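Local coordinates for sulfur oxygenase/reductase (Halothiobacillus neapolitanus, PDB 6QPA), which probably catalyses the oxygen-dependent disproportionation of elemental sulfur at a mononuclear iron site with two histidine ligands and one carboxylate, at residues I7-A16 against M109-F119; M199-I207 against D241-T249. One frame throughout, in Å; residues are numbered along the deposited sequence.

Interaction 1 of 2, residues I7-A16 against M109-F119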
loop_
_atom_site.group_PDB
_atom_site.type_symbol
_atom_site.label_atom_id
_atom_site.label_comp_id
_atom_site.label_asym_id
_atom_site.label_seq_id
_atom_site.Cartn_x
_atom_site.Cartn_y
_atom_site.Cartn_z
ATOM N N ILE A 7 32.120 55.074 -22.017
ATOM C CA ILE A 7 32.880 54.221 -21.118
ATOM C C ILE A 7 31.919 53.188 -20.537
ATOM O O ILE A 7 30.778 53.516 -20.194
ATOM C CB ILE A 7 33.514 55.088 -20.003
ATOM C CG1 ILE A 7 34.512 56.103 -20.578
ATOM C CG2 ILE A 7 34.126 54.253 -18.909
ATOM C CD1 ILE A 7 35.512 55.519 -21.493
ATOM N N ILE A 8 32.371 51.952 -20.383
ATOM C CA ILE A 8 31.525 50.913 -19.811
ATOM C C ILE A 8 32.210 50.424 -18.553
ATOM O O ILE A 8 33.364 49.982 -18.603
ATOM C CB ILE A 8 31.267 49.752 -20.783
ATOM C CG1 ILE A 8 30.649 50.272 -22.076
ATOM C CG2 ILE A 8 30.252 48.736 -20.159
ATOM C CD1 ILE A 8 30.301 49.158 -23.052
ATOM N N ALA A 9 31.518 50.544 -17.424
ATOM C CA ALA A 9 31.944 49.907 -16.190
ATOM C C ALA A 9 31.239 48.565 -16.082
ATOM O O ALA A 9 30.016 48.480 -16.264
ATOM C CB ALA A 9 31.649 50.790 -14.968
ATOM N N ILE A 10 32.008 47.507 -15.851
ATOM C CA ILE A 10 31.445 46.168 -15.739
ATOM C C ILE A 10 31.629 45.710 -14.311
ATOM O O ILE A 10 32.741 45.374 -13.898
ATOM C CB ILE A 10 32.074 45.173 -16.722
ATOM C CG1 ILE A 10 31.889 45.696 -18.144
ATOM C CG2 ILE A 10 31.412 43.805 -16.530
ATOM C CD1 ILE A 10 32.505 44.800 -19.247
ATOM N N ASN A 11 30.534 45.695 -13.556
ATOM C CA ASN A 11 30.539 45.157 -12.207
ATOM C C ASN A 11 30.465 43.637 -12.311
ATOM O O ASN A 11 29.448 43.087 -12.748
ATOM C CB ASN A 11 29.366 45.729 -11.416
ATOM C CG ASN A 11 29.495 45.481 -9.949
ATOM O OD1 ASN A 11 29.307 44.363 -9.488
ATOM N ND2 ASN A 11 29.832 46.528 -9.196
ATOM N N MET A 12 31.542 42.961 -11.923
ATOM C CA MET A 12 31.675 41.514 -12.042
ATOM C C MET A 12 31.565 40.902 -10.657
ATOM O O MET A 12 32.308 41.291 -9.745
ATOM C CB MET A 12 33.008 41.141 -12.678
ATOM C CG MET A 12 33.232 41.736 -14.051
ATOM S SD MET A 12 34.963 41.567 -14.513
ATOM C CE MET A 12 34.879 42.083 -16.224
ATOM N N ALA A 13 30.628 39.968 -10.500
ATOM C CA ALA A 13 30.433 39.233 -9.262
ATOM C C ALA A 13 30.093 37.788 -9.590
ATOM O O ALA A 13 29.675 37.467 -10.701
ATOM C CB ALA A 13 29.307 39.835 -8.414
ATOM N N LYS A 14 30.280 36.912 -8.610
ATOM C CA LYS A 14 29.813 35.532 -8.691
ATOM C C LYS A 14 28.865 35.299 -7.527
ATOM O O LYS A 14 29.215 35.570 -6.374
ATOM C CB LYS A 14 30.969 34.537 -8.704
ATOM C CG LYS A 14 31.797 34.621 -9.989
ATOM C CD LYS A 14 32.916 33.603 -10.002
ATOM C CE LYS A 14 33.650 33.605 -11.338
ATOM N NZ LYS A 14 32.718 33.234 -12.463
ATOM N N ILE A 15 27.650 34.857 -7.838
ATOM C CA ILE A 15 26.590 34.791 -6.856
ATOM C C ILE A 15 26.082 33.361 -6.754
ATOM O O ILE A 15 26.214 32.548 -7.681
ATOM C CB ILE A 15 25.444 35.764 -7.195
ATOM C CG1 ILE A 15 24.707 35.298 -8.454
ATOM C CG2 ILE A 15 26.018 37.185 -7.413
ATOM C CD1 ILE A 15 23.583 36.174 -8.838
ATOM N N ALA A 16 25.470 33.074 -5.606
ATOM C CA ALA A 16 24.938 31.749 -5.337
ATOM C C ALA A 16 23.777 31.443 -6.271
ATOM O O ALA A 16 22.910 32.280 -6.507
ATOM C CB ALA A 16 24.490 31.637 -3.873
ATOM N N MET A 109 24.228 37.005 -1.034
ATOM C CA MET A 109 24.279 36.025 -2.103
ATOM C C MET A 109 25.610 36.054 -2.851
ATOM O O MET A 109 25.777 35.296 -3.808
ATOM C CB MET A 109 23.127 36.251 -3.091
ATOM C CG MET A 109 23.359 37.437 -4.022
ATOM S SD MET A 109 21.997 37.638 -5.173
ATOM C CE MET A 109 22.482 39.065 -6.143
ATOM N N VAL A 110 26.554 36.911 -2.449
ATOM C CA VAL A 110 27.821 37.086 -3.158
ATOM C C VAL A 110 28.843 36.082 -2.632
ATOM O O VAL A 110 29.050 35.950 -1.419
ATOM C CB VAL A 110 28.333 38.536 -3.023
ATOM C CG1 VAL A 110 29.757 38.668 -3.541
ATOM C CG2 VAL A 110 27.416 39.485 -3.789
ATOM N N ILE A 111 29.465 35.361 -3.554
ATOM C CA ILE A 111 30.539 34.440 -3.241
ATOM C C ILE A 111 31.891 34.997 -3.664
ATOM O O ILE A 111 32.902 34.688 -3.027
ATOM C CB ILE A 111 30.262 33.067 -3.903
ATOM C CG1 ILE A 111 29.101 32.367 -3.176
ATOM C CG2 ILE A 111 31.516 32.169 -3.976
ATOM C CD1 ILE A 111 28.507 31.221 -3.929
ATOM N N GLU A 112 31.931 35.833 -4.695
ATOM C CA GLU A 112 33.160 36.440 -5.179
ATOM C C GLU A 112 32.802 37.786 -5.799
ATOM O O GLU A 112 31.717 37.949 -6.368
ATOM C CB GLU A 112 33.842 35.504 -6.186
ATOM C CG GLU A 112 35.294 35.770 -6.480
ATOM C CD GLU A 112 35.896 34.674 -7.350
ATOM O OE1 GLU A 112 35.178 33.694 -7.686
ATOM O OE2 GLU A 112 37.088 34.807 -7.702
ATOM N N GLY A 113 33.702 38.758 -5.663
ATOM C CA GLY A 113 33.437 40.093 -6.158
ATOM C C GLY A 113 32.809 40.991 -5.103
ATOM O O GLY A 113 32.727 40.623 -3.932
ATOM N N PRO A 114 32.329 42.191 -5.500
ATOM C CA PRO A 114 32.343 42.703 -6.875
ATOM C C PRO A 114 33.722 43.227 -7.262
ATOM O O PRO A 114 34.505 43.596 -6.389
ATOM C CB PRO A 114 31.326 43.845 -6.835
ATOM C CG PRO A 114 31.521 44.413 -5.480
ATOM C CD PRO A 114 31.791 43.198 -4.569
ATOM N N TRP A 115 34.024 43.185 -8.554
ATOM C CA TRP A 115 35.201 43.822 -9.124
ATOM C C TRP A 115 34.695 44.589 -10.330
ATOM O O TRP A 115 34.031 44.010 -11.189
ATOM C CB TRP A 115 36.259 42.783 -9.501
ATOM C CG TRP A 115 37.571 43.326 -9.967
ATOM C CD1 TRP A 115 38.120 43.181 -11.212
ATOM C CD2 TRP A 115 38.532 44.072 -9.185
ATOM N NE1 TRP A 115 39.361 43.789 -11.253
ATOM C CE2 TRP A 115 39.628 44.351 -10.028
ATOM C CE3 TRP A 115 38.559 44.538 -7.855
ATOM C CZ2 TRP A 115 40.752 45.060 -9.584
ATOM C CZ3 TRP A 115 39.663 45.265 -7.420
ATOM C CH2 TRP A 115 40.751 45.511 -8.283
ATOM N N GLU A 116 34.940 45.898 -10.376
ATOM C CA GLU A 116 34.299 46.745 -11.380
ATOM C C GLU A 116 35.343 47.487 -12.206
ATOM O O GLU A 116 35.655 48.657 -11.921
ATOM C CB GLU A 116 33.328 47.735 -10.742
ATOM C CG GLU A 116 32.416 48.375 -11.783
ATOM C CD GLU A 116 31.484 49.398 -11.197
ATOM O OE1 GLU A 116 31.920 50.143 -10.304
ATOM O OE2 GLU A 116 30.323 49.474 -11.638
ATOM N N PRO A 117 35.882 46.857 -13.245
ATOM C CA PRO A 117 36.828 47.550 -14.128
ATOM C C PRO A 117 36.104 48.447 -15.121
ATOM O O PRO A 117 34.928 48.256 -15.445
ATOM C CB PRO A 117 37.546 46.404 -14.864
ATOM C CG PRO A 117 37.065 45.116 -14.203
ATOM C CD PRO A 117 35.726 45.441 -13.624
ATOM N N TYR A 118 36.846 49.426 -15.614
ATOM C CA TYR A 118 36.408 50.339 -16.662
ATOM C C TYR A 118 36.916 49.865 -18.024
ATOM O O TYR A 118 38.068 49.421 -18.150
ATOM C CB TYR A 118 36.931 51.749 -16.399
ATOM C CG TYR A 118 36.240 52.518 -15.292
ATOM C CD1 TYR A 118 34.978 53.068 -15.491
ATOM C CD2 TYR A 118 36.876 52.754 -14.063
ATOM C CE1 TYR A 118 34.340 53.810 -14.499
ATOM C CE2 TYR A 118 36.239 53.502 -13.059
ATOM C CZ TYR A 118 34.971 54.023 -13.293
ATOM O OH TYR A 118 34.322 54.759 -12.345
ATOM N N PHE A 119 36.053 49.966 -19.046
ATOM C CA PHE A 119 36.376 49.481 -20.379
ATOM C C PHE A 119 36.156 50.559 -21.423
ATOM O O PHE A 119 35.156 51.283 -21.407
ATOM C CB PHE A 119 35.554 48.236 -20.754
ATOM C CG PHE A 119 35.924 47.043 -19.952
ATOM C CD1 PHE A 119 35.376 46.856 -18.702
ATOM C CD2 PHE A 119 36.865 46.143 -20.419
ATOM C CE1 PHE A 119 35.741 45.771 -17.935
ATOM C CE2 PHE A 119 37.244 45.062 -19.660
ATOM C CZ PHE A 119 36.667 44.870 -18.407
HETATM O O HOH W 1 28.503 48.800 -13.656
#

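Interaction 2 of 2, residues M199-I207 against D241-T249. With SO4 (sulfate ion), chain Z.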
loop_
_atom_site.group_PDB
_atom_site.type_symbol
_atom_site.label_atom_id
_atom_site.label_comp_id
_atom_site.label_asym_id
_atom_site.label_seq_id
_atom_site.Cartn_x
_atom_site.Cartn_y
_atom_site.Cartn_z
ATOM N N MET A 199 36.183 45.400 -26.092
ATOM C CA MET A 199 36.314 46.239 -24.905
ATOM C C MET A 199 37.682 46.022 -24.288
ATOM O O MET A 199 38.062 44.875 -24.019
ATOM C CB MET A 199 35.228 45.911 -23.890
ATOM C CG MET A 199 33.823 46.124 -24.397
ATOM S SD MET A 199 32.553 45.793 -23.132
ATOM C CE MET A 199 32.724 44.030 -22.960
ATOM N N LYS A 200 38.372 47.123 -23.985
ATOM C CA LYS A 200 39.737 47.110 -23.457
ATOM C C LYS A 200 39.716 47.665 -22.039
ATOM O O LYS A 200 39.278 48.797 -21.830
ATOM C CB LYS A 200 40.655 47.970 -24.331
ATOM C CG LYS A 200 42.130 47.986 -23.904
ATOM C CD LYS A 200 42.878 49.043 -24.682
ATOM C CE LYS A 200 44.361 49.077 -24.331
ATOM N NZ LYS A 200 44.936 50.284 -25.002
ATOM N N GLN A 201 40.196 46.887 -21.075
ATOM C CA GLN A 201 40.243 47.364 -19.697
ATOM C C GLN A 201 41.356 48.396 -19.539
ATOM O O GLN A 201 42.502 48.127 -19.900
ATOM C CB GLN A 201 40.469 46.201 -18.728
ATOM C CG GLN A 201 40.596 46.714 -17.284
ATOM C CD GLN A 201 41.020 45.673 -16.257
ATOM O OE1 GLN A 201 41.733 46.005 -15.312
ATOM N NE2 GLN A 201 40.583 44.413 -16.433
ATOM N N PHE A 202 41.028 49.581 -18.999
ATOM C CA PHE A 202 42.040 50.605 -18.761
ATOM C C PHE A 202 42.055 51.105 -17.320
ATOM O O PHE A 202 42.819 52.016 -17.016
ATOM C CB PHE A 202 41.875 51.800 -19.732
ATOM C CG PHE A 202 40.608 52.611 -19.514
ATOM C CD1 PHE A 202 39.403 52.238 -20.108
ATOM C CD2 PHE A 202 40.626 53.746 -18.720
ATOM C CE1 PHE A 202 38.238 52.980 -19.907
ATOM C CE2 PHE A 202 39.465 54.501 -18.509
ATOM C CZ PHE A 202 38.263 54.111 -19.100
ATOM N N GLY A 203 41.257 50.533 -16.428
ATOM C CA GLY A 203 41.284 50.935 -15.034
ATOM C C GLY A 203 40.176 50.235 -14.275
ATOM O O GLY A 203 39.371 49.495 -14.856
ATOM N N VAL A 204 40.149 50.477 -12.956
ATOM C CA VAL A 204 39.174 49.852 -12.057
ATOM C C VAL A 204 38.622 50.895 -11.097
ATOM O O VAL A 204 39.357 51.768 -10.626
ATOM C CB VAL A 204 39.782 48.680 -11.258
ATOM C CG1 VAL A 204 38.720 48.047 -10.338
ATOM C CG2 VAL A 204 40.333 47.613 -12.215
ATOM N N SER A 205 37.323 50.807 -10.802
ATOM C CA SER A 205 36.720 51.683 -9.802
ATOM C C SER A 205 36.924 51.068 -8.422
ATOM O O SER A 205 36.523 49.927 -8.178
ATOM C CB SER A 205 35.235 51.902 -10.080
ATOM O OG SER A 205 34.649 52.648 -9.023
ATOM N N ALA A 206 37.557 51.814 -7.519
ATOM C CA ALA A 206 37.761 51.299 -6.172
ATOM C C ALA A 206 36.433 51.208 -5.429
ATOM O O ALA A 206 36.091 50.170 -4.851
ATOM C CB ALA A 206 38.753 52.200 -5.431
ATOM N N ILE A 207 35.669 52.294 -5.460
ATOM C CA ILE A 207 34.380 52.330 -4.793
ATOM C C ILE A 207 33.463 51.267 -5.384
ATOM O O ILE A 207 32.824 50.506 -4.656
ATOM C CB ILE A 207 33.775 53.741 -4.903
ATOM C CG1 ILE A 207 34.593 54.754 -4.104
ATOM C CG2 ILE A 207 32.326 53.748 -4.427
ATOM C CD1 ILE A 207 34.429 54.623 -2.598
ATOM N N ASP A 241 38.545 61.677 -11.831
ATOM C CA ASP A 241 38.364 61.842 -13.271
ATOM C C ASP A 241 38.864 60.634 -14.053
ATOM O O ASP A 241 38.397 60.377 -15.169
ATOM C CB ASP A 241 39.156 63.055 -13.754
ATOM C CG ASP A 241 38.465 64.349 -13.486
ATOM O OD1 ASP A 241 37.269 64.332 -13.132
ATOM O OD2 ASP A 241 39.131 65.391 -13.618
ATOM N N LYS A 242 39.862 59.942 -13.522
ATOM C CA LYS A 242 40.468 58.755 -14.086
ATOM C C LYS A 242 40.325 57.616 -13.089
ATOM O O LYS A 242 40.250 57.867 -11.884
ATOM C CB LYS A 242 41.951 59.007 -14.391
ATOM C CG LYS A 242 42.178 60.098 -15.416
ATOM C CD LYS A 242 43.656 60.380 -15.616
ATOM C CE LYS A 242 43.867 61.470 -16.661
ATOM N NZ LYS A 242 45.321 61.766 -16.862
ATOM N N PRO A 243 40.281 56.368 -13.542
ATOM C CA PRO A 243 40.148 55.251 -12.598
ATOM C C PRO A 243 41.235 55.331 -11.546
ATOM O O PRO A 243 42.396 55.611 -11.875
ATOM C CB PRO A 243 40.317 54.007 -13.486
ATOM C CG PRO A 243 39.878 54.488 -14.877
ATOM C CD PRO A 243 40.351 55.913 -14.947
ATOM N N PRO A 244 40.886 55.189 -10.262
ATOM C CA PRO A 244 41.938 55.195 -9.230
ATOM C C PRO A 244 42.863 53.996 -9.337
ATOM O O PRO A 244 44.081 54.122 -9.162
ATOM C CB PRO A 244 41.146 55.141 -7.913
ATOM C CG PRO A 244 39.695 55.197 -8.288
ATOM C CD PRO A 244 39.559 54.869 -9.715
ATOM N N ILE A 245 42.307 52.825 -9.622
ATOM C CA ILE A 245 43.082 51.593 -9.678
ATOM C C ILE A 245 43.528 51.411 -11.126
ATOM O O ILE A 245 42.703 51.523 -12.038
ATOM C CB ILE A 245 42.250 50.406 -9.172
ATOM C CG1 ILE A 245 41.880 50.608 -7.705
ATOM C CG2 ILE A 245 42.995 49.081 -9.355
ATOM C CD1 ILE A 245 40.844 49.576 -7.225
ATOM N N PRO A 246 44.820 51.205 -11.382
ATOM C CA PRO A 246 45.292 51.017 -12.766
ATOM C C PRO A 246 44.683 49.778 -13.408
ATOM O O PRO A 246 44.318 48.815 -12.726
ATOM C CB PRO A 246 46.809 50.857 -12.611
ATOM C CG PRO A 246 47.126 51.434 -11.264
ATOM C CD PRO A 246 45.919 51.202 -10.405
ATOM N N GLY A 247 44.583 49.804 -14.736
ATOM C CA GLY A 247 44.207 48.600 -15.458
ATOM C C GLY A 247 45.211 47.487 -15.231
ATOM O O GLY A 247 46.404 47.723 -15.010
ATOM N N GLN A 248 44.728 46.252 -15.257
ATOM C CA GLN A 248 45.666 45.166 -15.052
ATOM C C GLN A 248 46.605 45.043 -16.248
ATOM O O GLN A 248 46.289 45.476 -17.362
ATOM C CB GLN A 248 44.936 43.851 -14.867
ATOM C CG GLN A 248 44.351 43.317 -16.173
ATOM C CD GLN A 248 44.009 41.860 -16.038
ATOM O OE1 GLN A 248 43.114 41.499 -15.269
ATOM N NE2 GLN A 248 44.760 41.002 -16.741
ATOM N N THR A 249 47.789 44.471 -15.996
ATOM C CA THR A 249 48.612 43.953 -17.082
ATOM C C THR A 249 48.858 42.468 -16.824
ATOM O O THR A 249 48.892 42.040 -15.666
ATOM C CB THR A 249 49.973 44.668 -17.258
ATOM O OG1 THR A 249 50.878 44.287 -16.218
ATOM C CG2 THR A 249 49.812 46.206 -17.253
HETATM S S SO4 Z . 42.073 62.122 -11.106
HETATM O O1 SO4 Z . 42.812 62.041 -9.846
HETATM O O2 SO4 Z . 41.678 60.772 -11.496
HETATM O O3 SO4 Z . 40.875 62.935 -10.917
HETATM O O4 SO4 Z . 42.904 62.721 -12.160
HETATM O O HOH W 2 43.715 45.715 -18.737
HETATM O O HOH W 3 46.038 51.837 -16.363
#

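Interaction 1 of 2, residues I7-A16 against M109-F119
With CG1 anti to its carbonyl carbon and the chain extended beyond (chi2 179°), Ile10 carries CD1 over one face of the Phe119 ring, 3.6 Å from Phe119 CD1. Ile8 O lies in the plane of the Phe119 ring, at its edge. Met12 and Phe119 come from opposite directions, Met12 CE ending near Phe119 CZ; Met12 is extended beyond CG, and its SD lies 4.0 Å from Pro117 CD, the Met12 and Pro117 side chains crossing at about a right angle. Leu254 of strand 251-259 packs on all three of Ile10, Met12 and Phe119.

The backbones pair antiparallel, as the reciprocal bonds Ile8 N to Phe119 O (3.0 Å) and Phe119 N to Ile8 O (2.7 Å) demonstrate. Farther along, Lys14 O accepts from both Ile111 N (2.8 Å) and Glu112 N (3.2 Å), a classic beta bulge. Lys14 and Glu112 then run side by side; Lys14 CD comes within 3.2 Å of Glu112 OE1, although the ammonium itself does not touch the carboxylate. A beta carbon on Gly113 would collide with Met12 O, and the cis peptide bond before Pro114 follows directly.

Glu116 is the carboxylate of the facial triad: its OE2 binds iron(III) together with His88 and His92. Tyr118 OH bonds to Glu89 and His88. A water within bonding distance of both Glu116 OE2 (2.8 Å) and Ala9 O probably links the iron-binding oxygen to the neighbouring strand, which would be consistent with a second-shell influence on where the carboxylate points.

Interaction 2 of 2, residues M199-I207 against D241-T249
Pro243 CG meets the Phe202 ring obliquely, 3.7 Å from Phe202 CE2, and Lys200 O lies in the plane of that ring at its edge. The amides of Gln201 and Gln248 stand nearly perpendicular, their planes 82° apart, and Gln248 NE2 bonds to Pro250 O. Toward Gln201, Gln248 uses its backbone instead: its N-H reaches Gln201 OE1 (3.0 Å) from above the carbonyl plane, 52° out of it, by a nearly straight bond. Gln201 arrives there with CG anti to its backbone N and the chain extended. With a leucine in place of Gln201, Gln248 N would probably be left without this acceptor, and the backbone after Gly247 would be freer to shift.

Near the end of strand 193-204, a short, weakly bonded antiparallel strand at about 245-246 is added to the sheet of this dimeric alpha+beta barrel family. Its evidence is the reciprocal pair Val204 N to Ile245 O (2.9 Å) and Ile245 N to Val204 O (3.3 Å). The side chains of that pair cross with Val204 CB 3.7 Å from Ile245 CB, while Ile245 CD1 reaches Ala206 CB at 3.8 Å. One water donates to both Gln201 O and Gln248 O, bridging the backbones beside the glutamine bond. Ser205 turns from the contact, and its OG bonds to Glu89 beside the iron site. At the other end, the backbone N atoms of Asp241 and Lys242 each hold a sulfate oxygen, the ion probably coming from the crystallisation liquor.

Overall arrangement
From the N terminus, strand 7-15 leads through helix 85-94, which carries the iron ligands His88 and His92, until interaction 1 closes a loop of 92 residues at strand 110-125. Interaction 2 opens later, at the end of strand 193-204, and closes a shorter loop of 33 residues containing helix 214-220. The two are in series, neither nested nor crossed. Their centres lie about 13 Å apart, and they join within one sheet because strands 110-125 and 193-204 are neighbours: Glu116 O and Ser205 N, 2.9 Å apart, probably form a hydrogen bond. Strand 7-15 is thereby linked across the sheet, through strands 110-125 and 193-204, to residues 245-246, and both contacts touch the second subunit.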